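Local coordinates for protein beta-n-acetylhexosaminidase (Streptococcus pneumoniae, PDB 4AZI) that probably removes terminal beta-linked N-acetylglucosamine residues from glycans, as a family 20 glycoside hydrolase catalytic module built on a TIM barrel, at residues A[224-228]-A[229-233]; A[258-261]-A[262-266]. The protein carries 2 engineered substitutions. All coordinates share one frame; numbering follows the deposited sequence.

Contact 1: residues A[224-228]-A[229-233]; sequences PMAFN and DGFYY. With OAN (O-(2-acetamido-2-deoxy D-glucopyranosylidene) amino-N-phenylcarbamate), chain C.
The F231 ring packs against A226 CB and has N228 O at its edge, across a type I beta turn from N228 to F231 at the C-terminal end of barrel strand 223-227 in this TIM-barrel hydrolase. The turn is closed by the backbone: F231 N donates to N228 O over 3.1 Å, nearly straight at 164° but from above the carbonyl plane. A water adds a bridge, giving a hydrogen to F227 O and accepting one from G230 N at 2.9 Å. The apolar contact across the bend is A226 CB against F231 CE1, 3.6 Å; the small methyl leaves room for the ring, which reaches back to the strand with CG anti to its carbonyl carbon (chi1 -72°). Polar ends are held by residues that follow strand 246-249: N228 pairs with W250 N and S251 O through its amide, while D229 spreads its carboxylate between W250 NE1 and Y257 OH, two residues of the ligand pocket. F227 lines the pocket, a flat apolar group suited to an acetamido methyl: the methyl carbon CAH of the bound inhibitor sits over the centre of the ring, 3.8 Å from F227 CG.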
ATOM      1  N   PRO A 224      11.332   4.233   2.520  1.00  8.65           N
ATOM      2  CA  PRO A 224      11.047   3.016   1.753  1.00  9.23           C
ATOM      3  C   PRO A 224      10.193   2.013   2.530  1.00  9.68           C
ATOM      4  O   PRO A 224      10.245   1.962   3.753  1.00  9.69           O
ATOM      5  CB  PRO A 224      12.439   2.449   1.428  1.00  9.09           C
ATOM      6  CG  PRO A 224      13.355   3.040   2.438  1.00  8.94           C
ATOM      7  CD  PRO A 224      12.757   4.338   2.899  1.00  8.83           C
ATOM      8  N   MET A 225       9.359   1.276   1.810  1.00 10.45           N
ATOM      9  CA  MET A 225       8.603   0.188   2.392  1.00 11.06           C
ATOM     10  C   MET A 225       8.658  -0.975   1.420  1.00 11.06           C
ATOM     11  O   MET A 225       8.696  -0.768   0.206  1.00 10.86           O
ATOM     12  CB  MET A 225       7.149   0.604   2.660  1.00 11.85           C
ATOM     13  CG  MET A 225       6.362  -0.451   3.434  1.00 13.00           C
ATOM     14  SD  MET A 225       4.788   0.090   4.128  1.00 15.76           S
ATOM     15  CE  MET A 225       3.757   0.217   2.679  1.00 13.54           C
ATOM     16  N   ALA A 226       8.687  -2.192   1.960  1.00 10.91           N
ATOM     17  CA  ALA A 226       8.617  -3.409   1.152  1.00 10.69           C
ATOM     18  C   ALA A 226       7.862  -4.483   1.925  1.00 10.56           C
ATOM     19  O   ALA A 226       7.753  -4.401   3.146  1.00 10.89           O
ATOM     20  CB  ALA A 226      10.019  -3.895   0.809  1.00 10.57           C
ATOM     21  N   PHE A 227       7.350  -5.490   1.223  1.00 10.47           N
ATOM     22  CA  PHE A 227       6.766  -6.648   1.896  1.00 10.25           C
ATOM     23  C   PHE A 227       7.879  -7.495   2.497  1.00 10.18           C
ATOM     24  O   PHE A 227       9.027  -7.413   2.076  1.00 10.34           O
ATOM     25  CB  PHE A 227       5.887  -7.469   0.956  1.00 10.02           C
ATOM     26  CG  PHE A 227       4.679  -6.734   0.479  1.00 10.11           C
ATOM     27  CD1 PHE A 227       3.705  -6.313   1.378  1.00  9.98           C
ATOM     28  CD2 PHE A 227       4.522  -6.441  -0.866  1.00 10.03           C
ATOM     29  CE1 PHE A 227       2.595  -5.616   0.942  1.00 10.17           C
ATOM     30  CE2 PHE A 227       3.415  -5.750  -1.311  1.00 10.02           C
ATOM     31  CZ  PHE A 227       2.454  -5.328  -0.407  1.00 10.21           C
ATOM     32  N   ASN A 228       7.540  -8.297   3.495  1.00 10.14           N
ATOM     33  CA  ASN A 228       8.568  -8.981   4.278  1.00 10.06           C
ATOM     34  C   ASN A 228       9.253 -10.159   3.588  1.00 10.16           C
ATOM     35  O   ASN A 228      10.368 -10.507   3.961  1.00 10.16           O
ATOM     36  CB  ASN A 228       7.999  -9.426   5.629  1.00  9.82           C
ATOM     37  CG  ASN A 228       6.854 -10.400   5.481  1.00  9.99           C
ATOM     38  OD1 ASN A 228       5.724 -10.009   5.195  1.00  9.70           O
ATOM     39  ND2 ASN A 228       7.141 -11.680   5.682  1.00 10.03           N
ATOM     40  N   ASP A 229       8.595 -10.747   2.585  1.00 10.63           N
ATOM     41  CA  ASP A 229       9.015 -12.034   1.975  1.00 11.08           C
ATOM     42  C   ASP A 229      10.519 -12.189   1.728  1.00 11.15           C
ATOM     43  O   ASP A 229      11.131 -13.166   2.159  1.00 11.20           O
ATOM     44  CB  ASP A 229       8.311 -12.277   0.631  1.00 11.16           C
ATOM     45  CG  ASP A 229       6.807 -12.116   0.705  1.00 11.36           C
ATOM     46  OD1 ASP A 229       6.325 -11.143   1.315  1.00 11.23           O
ATOM     47  OD2 ASP A 229       6.108 -12.956   0.113  1.00 11.94           O
ATOM     48  N   GLY A 230      11.104 -11.225   1.024  1.00 11.47           N
ATOM     49  CA  GLY A 230      12.451 -11.388   0.508  1.00 11.53           C
ATOM     50  C   GLY A 230      13.540 -11.074   1.503  1.00 11.76           C
ATOM     51  O   GLY A 230      14.711 -11.251   1.200  1.00 12.00           O
ATOM     52  N   PHE A 231      13.166 -10.597   2.688  1.00 11.84           N
ATOM     53  CA  PHE A 231      14.145 -10.099   3.657  1.00 11.96           C
ATOM     54  C   PHE A 231      14.609 -11.170   4.640  1.00 12.03           C
ATOM     55  O   PHE A 231      13.805 -11.735   5.388  1.00 12.16           O
ATOM     56  CB  PHE A 231      13.592  -8.875   4.403  1.00 11.91           C
ATOM     57  CG  PHE A 231      13.523  -7.626   3.561  1.00 12.12           C
ATOM     58  CD1 PHE A 231      12.518  -7.461   2.609  1.00 12.32           C
ATOM     59  CD2 PHE A 231      14.469  -6.616   3.716  1.00 12.02           C
ATOM     60  CE1 PHE A 231      12.460  -6.312   1.828  1.00 12.61           C
ATOM     61  CE2 PHE A 231      14.412  -5.461   2.946  1.00 12.56           C
ATOM     62  CZ  PHE A 231      13.406  -5.306   1.997  1.00 12.51           C
ATOM     63  N   TYR A 232      15.912 -11.422   4.639  1.00 12.19           N
ATOM     64  CA  TYR A 232      16.532 -12.425   5.501  1.00 12.51           C
ATOM     65  C   TYR A 232      15.781 -13.742   5.478  1.00 12.64           C
ATOM     66  O   TYR A 232      15.352 -14.247   6.511  1.00 12.36           O
ATOM     67  CB  TYR A 232      16.692 -11.876   6.923  1.00 12.62           C
ATOM     68  CG  TYR A 232      17.691 -10.748   6.952  1.00 12.85           C
ATOM     69  CD1 TYR A 232      19.044 -11.006   7.140  1.00 12.80           C
ATOM     70  CD2 TYR A 232      17.290  -9.429   6.751  1.00 12.56           C
ATOM     71  CE1 TYR A 232      19.968  -9.983   7.136  1.00 13.11           C
ATOM     72  CE2 TYR A 232      18.209  -8.398   6.754  1.00 12.73           C
ATOM     73  CZ  TYR A 232      19.547  -8.686   6.951  1.00 12.81           C
ATOM     74  OH  TYR A 232      20.473  -7.684   6.951  1.00 12.95           O
ATOM     75  N   TYR A 233      15.608 -14.285   4.277  1.00 13.20           N
ATOM     76  CA  TYR A 233      14.840 -15.518   4.093  1.00 13.66           C
ATOM     77  C   TYR A 233      15.411 -16.603   4.995  1.00 14.38           C
ATOM     78  O   TYR A 233      16.633 -16.711   5.147  1.00 14.21           O
ATOM     79  CB  TYR A 233      14.871 -15.954   2.625  1.00 13.43           C
ATOM     80  CG  TYR A 233      14.038 -17.181   2.316  1.00 13.18           C
ATOM     81  CD1 TYR A 233      12.642 -17.112   2.261  1.00 12.70           C
ATOM     82  CD2 TYR A 233      14.647 -18.405   2.059  1.00 13.12           C
ATOM     83  CE1 TYR A 233      11.879 -18.238   1.958  1.00 12.97           C
ATOM     84  CE2 TYR A 233      13.899 -19.536   1.763  1.00 12.82           C
ATOM     85  CZ  TYR A 233      12.519 -19.450   1.716  1.00 12.58           C
ATOM     86  OH  TYR A 233      11.788 -20.575   1.425  1.00 12.17           O
TER
HETATM   87  CAH OAN C2038       2.060  -9.409  -0.122  1.00 10.13           C
HETATM   88  CAG OAN C2038       0.806 -10.182  -0.557  1.00 10.25           C
HETATM   89  OAN OAN C2038      -0.171 -10.233   0.176  1.00 10.06           O
HETATM   90  NAI OAN C2038       0.884 -10.776  -1.750  1.00 10.69           N
HETATM   91  CAB OAN C2038      -0.201 -11.560  -2.375  1.00 11.33           C
HETATM   92  CAC OAN C2038      -1.174 -10.616  -3.084  1.00 11.22           C
HETATM   93  OAJ OAN C2038      -0.654 -10.285  -4.379  1.00 11.11           O
HETATM   94  CAD OAN C2038      -2.550 -11.248  -3.229  1.00 11.61           C
HETATM   95  OAK OAN C2038      -3.377 -10.320  -3.917  1.00 11.78           O
HETATM   96  CAE OAN C2038      -3.133 -11.523  -1.834  1.00 11.69           C
HETATM   97  CAF OAN C2038      -4.502 -12.209  -1.834  1.00 12.02           C
HETATM   98  OAM OAN C2038      -4.400 -13.526  -2.383  1.00 12.22           O
HETATM   99  OAL OAN C2038      -2.243 -12.310  -0.998  1.00 11.82           O
HETATM  100  CAA OAN C2038      -0.932 -12.463  -1.359  1.00 11.89           C
HETATM  101  NAY OAN C2038      -0.270 -13.441  -0.778  1.00 13.01           N
HETATM  102  OAQ OAN C2038      -0.979 -14.201   0.106  1.00 14.48           O
HETATM  103  CAP OAN C2038      -0.573 -15.503   0.182  1.00 14.97           C
HETATM  104  OAR OAN C2038      -1.100 -16.259   1.001  1.00 14.75           O
HETATM  105  NAO OAN C2038       0.393 -15.885  -0.667  1.00 16.09           N
HETATM  106  CAS OAN C2038       0.950 -17.105  -0.717  1.00 17.22           C
HETATM  107  CAT OAN C2038       2.342 -17.189  -0.678  1.00 17.14           C
HETATM  108  CAU OAN C2038       2.978 -18.430  -0.730  1.00 17.41           C
HETATM  109  CAV OAN C2038       2.221 -19.597  -0.819  1.00 17.79           C
HETATM  110  CAW OAN C2038       0.821 -19.522  -0.860  1.00 17.97           C
HETATM  111  CAX OAN C2038       0.185 -18.278  -0.812  1.00 17.48           C
HETATM  112  O   HOH W   1       9.385  -9.202  -0.013  1.00  9.93           O

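Contact 2: residues A[258-261]-A[262-266]; sequences NLAS and PQYLA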
ATOM      1  N   ASN A 258       9.634 -20.380   3.525  1.00 14.94           N
ATOM      2  CA  ASN A 258      10.248 -20.226   4.851  1.00 14.66           C
ATOM      3  C   ASN A 258      10.699 -18.808   5.214  1.00 13.84           C
ATOM      4  O   ASN A 258      11.888 -18.554   5.429  1.00 13.31           O
ATOM      5  CB  ASN A 258      11.437 -21.182   5.003  1.00 14.54           C
ATOM      6  CG  ASN A 258      11.032 -22.642   4.934  1.00 14.88           C
ATOM      7  OD1 ASN A 258      11.814 -23.484   4.506  1.00 14.93           O
ATOM      8  ND2 ASN A 258       9.814 -22.950   5.366  1.00 15.05           N
ATOM      9  N   LEU A 259       9.737 -17.902   5.327  1.00 13.27           N
ATOM     10  CA  LEU A 259      10.051 -16.491   5.548  1.00 13.07           C
ATOM     11  C   LEU A 259      10.695 -16.236   6.905  1.00 12.90           C
ATOM     12  O   LEU A 259      10.568 -17.048   7.827  1.00 13.42           O
ATOM     13  CB  LEU A 259       8.794 -15.632   5.357  1.00 12.89           C
ATOM     14  CG  LEU A 259       7.953 -16.038   4.145  1.00 13.05           C
ATOM     15  CD1 LEU A 259       6.723 -15.142   3.984  1.00 12.27           C
ATOM     16  CD2 LEU A 259       8.824 -16.046   2.887  1.00 12.75           C
ATOM     17  N   ALA A 260      11.422 -15.128   7.011  1.00 12.22           N
ATOM     18  CA  ALA A 260      11.942 -14.675   8.293  1.00 12.04           C
ATOM     19  C   ALA A 260      10.787 -14.435   9.257  1.00 11.81           C
ATOM     20  O   ALA A 260       9.692 -14.040   8.848  1.00 11.59           O
ATOM     21  CB  ALA A 260      12.774 -13.408   8.129  1.00 11.73           C
ATOM     22  N   SER A 261      11.021 -14.712  10.531  1.00 11.84           N
ATOM     23  CA  SER A 261      10.023 -14.432  11.544  1.00 11.72           C
ATOM     24  C   SER A 261      10.047 -12.939  11.848  1.00 11.90           C
ATOM     25  O   SER A 261      11.069 -12.276  11.606  1.00 12.03           O
ATOM     26  CB  SER A 261      10.311 -15.234  12.809  1.00 11.64           C
ATOM     27  OG  SER A 261      11.514 -14.798  13.409  1.00 11.11           O
ATOM     28  N   PRO A 262       8.933 -12.405  12.379  1.00 11.76           N
ATOM     29  CA  PRO A 262       8.938 -11.017  12.839  1.00 11.94           C
ATOM     30  C   PRO A 262       9.949 -10.826  13.966  1.00 11.91           C
ATOM     31  O   PRO A 262      10.598  -9.777  14.026  1.00 11.78           O
ATOM     32  CB  PRO A 262       7.508 -10.791  13.354  1.00 11.65           C
ATOM     33  CG  PRO A 262       6.705 -11.913  12.820  1.00 11.91           C
ATOM     34  CD  PRO A 262       7.635 -13.061  12.612  1.00 11.87           C
ATOM     35  N   GLN A 263      10.081 -11.831  14.840  1.00 11.85           N
ATOM     36  CA  GLN A 263      11.109 -11.814  15.895  1.00 11.87           C
ATOM     37  C   GLN A 263      12.502 -11.603  15.288  1.00 12.07           C
ATOM     38  O   GLN A 263      13.261 -10.733  15.736  1.00 12.24           O
ATOM     39  CB  GLN A 263      11.112 -13.115  16.712  1.00 11.82           C
ATOM     40  CG  GLN A 263       9.899 -13.349  17.602  1.00 11.74           C
ATOM     41  CD  GLN A 263       8.901 -14.328  16.996  1.00 11.36           C
ATOM     42  OE1 GLN A 263       8.698 -14.354  15.785  1.00 10.95           O
ATOM     43  NE2 GLN A 263       8.287 -15.148  17.842  1.00 11.47           N
ATOM     44  N   TYR A 264      12.835 -12.406  14.275  1.00 11.86           N
ATOM     45  CA  TYR A 264      14.138 -12.310  13.623  1.00 11.67           C
ATOM     46  C   TYR A 264      14.395 -10.943  12.975  1.00 11.16           C
ATOM     47  O   TYR A 264      15.477 -10.380  13.130  1.00 11.11           O
ATOM     48  CB  TYR A 264      14.352 -13.423  12.591  1.00 11.44           C
ATOM     49  CG  TYR A 264      15.781 -13.458  12.089  1.00 11.72           C
ATOM     50  CD1 TYR A 264      16.765 -14.147  12.794  1.00 12.06           C
ATOM     51  CD2 TYR A 264      16.157 -12.767  10.939  1.00 11.67           C
ATOM     52  CE1 TYR A 264      18.078 -14.174  12.355  1.00 12.22           C
ATOM     53  CE2 TYR A 264      17.467 -12.789  10.486  1.00 12.06           C
ATOM     54  CZ  TYR A 264      18.423 -13.486  11.206  1.00 12.35           C
ATOM     55  OH  TYR A 264      19.723 -13.516  10.782  1.00 12.36           O
ATOM     56  N   LEU A 265      13.419 -10.434  12.230  1.00 10.66           N
ATOM     57  CA  LEU A 265      13.545  -9.111  11.601  1.00 10.67           C
ATOM     58  C   LEU A 265      13.638  -7.968  12.611  1.00 10.81           C
ATOM     59  O   LEU A 265      14.442  -7.061  12.425  1.00 11.05           O
ATOM     60  CB  LEU A 265      12.425  -8.862  10.585  1.00 10.23           C
ATOM     61  CG  LEU A 265      12.376  -9.789   9.367  1.00  9.90           C
ATOM     62  CD1 LEU A 265      11.147  -9.452   8.522  1.00  9.88           C
ATOM     63  CD2 LEU A 265      13.649  -9.672   8.549  1.00  9.85           C
ATOM     64  N   ALA A 266      12.849  -8.025  13.687  1.00 10.85           N
ATOM     65  CA  ALA A 266      12.968  -7.051  14.782  1.00 10.81           C
ATOM     66  C   ALA A 266      14.385  -7.021  15.342  1.00 11.13           C
ATOM     67  O   ALA A 266      14.938  -5.935  15.606  1.00 10.73           O
ATOM     68  CB  ALA A 266      11.966  -7.350  15.889  1.00 10.86           C
TER
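S261 and Y264 meet at the start of helix 262-267, where the serine is the N-cap and its hydroxyl stands in for the missing preceding turn. S261 OG accepts from Y264 N at 2.9 Å, with the N-H pointing to it at 158°, and Y264 CB lies 3.3 Å from S261 OG. The hydroxyl reaches that amide because OG lies between the backbone N and the carbonyl carbon (chi1 66°). Serine suits the cap because its short side chain brings an acceptor to an amide of the first turn. Its carbonyl begins the helical pattern: L265 N donates to S261 O over 3.1 Å, straighter still at 169°. P262 occupies the first helical position, where a residue without an amide hydrogen costs the helix no bond. Further along, A266 N pairs with P262 O, carrying the ladder onward.

Around this polar core the side chains close in. A260 CB rests 3.8 Å from L265 CG, a methyl against a branched chain on the buried side of the helix, and touches the Y264 ring more loosely and obliquely. Q263, the exposed member, bends at chi2 and brings OE1 back to 3.5 Å from S261 CB.

The next shell fixes the incoming loop. L265 packs on Y249 and on F272 of strand 271-282, while the Y264 side chain leans on D235 and D237. Y249 OH donates to A260 O, tying the cap to strand 246-249, and D235 OD1 accepts from S261 N.

Contact 1 comes first along the chain, leaving strand 223-227, and contact 2 follows after the neighbouring strand 246-249, at the cap of the helix that leads to strand 271-282. Their centres are about 10 Å apart on the same side of the chain's centre, and both belong to the family 20 catalytic domain. They touch directly: A260 CB packs against Y232 O, the Y264 ring reaches Y232 CB, and Y233 OH probably hydrogen-bonds N258 N at 3.0 Å. The segments that follow two adjacent barrel strands are thus packed together, one supplying F227 to the inhibitor pocket and the other lying farther out.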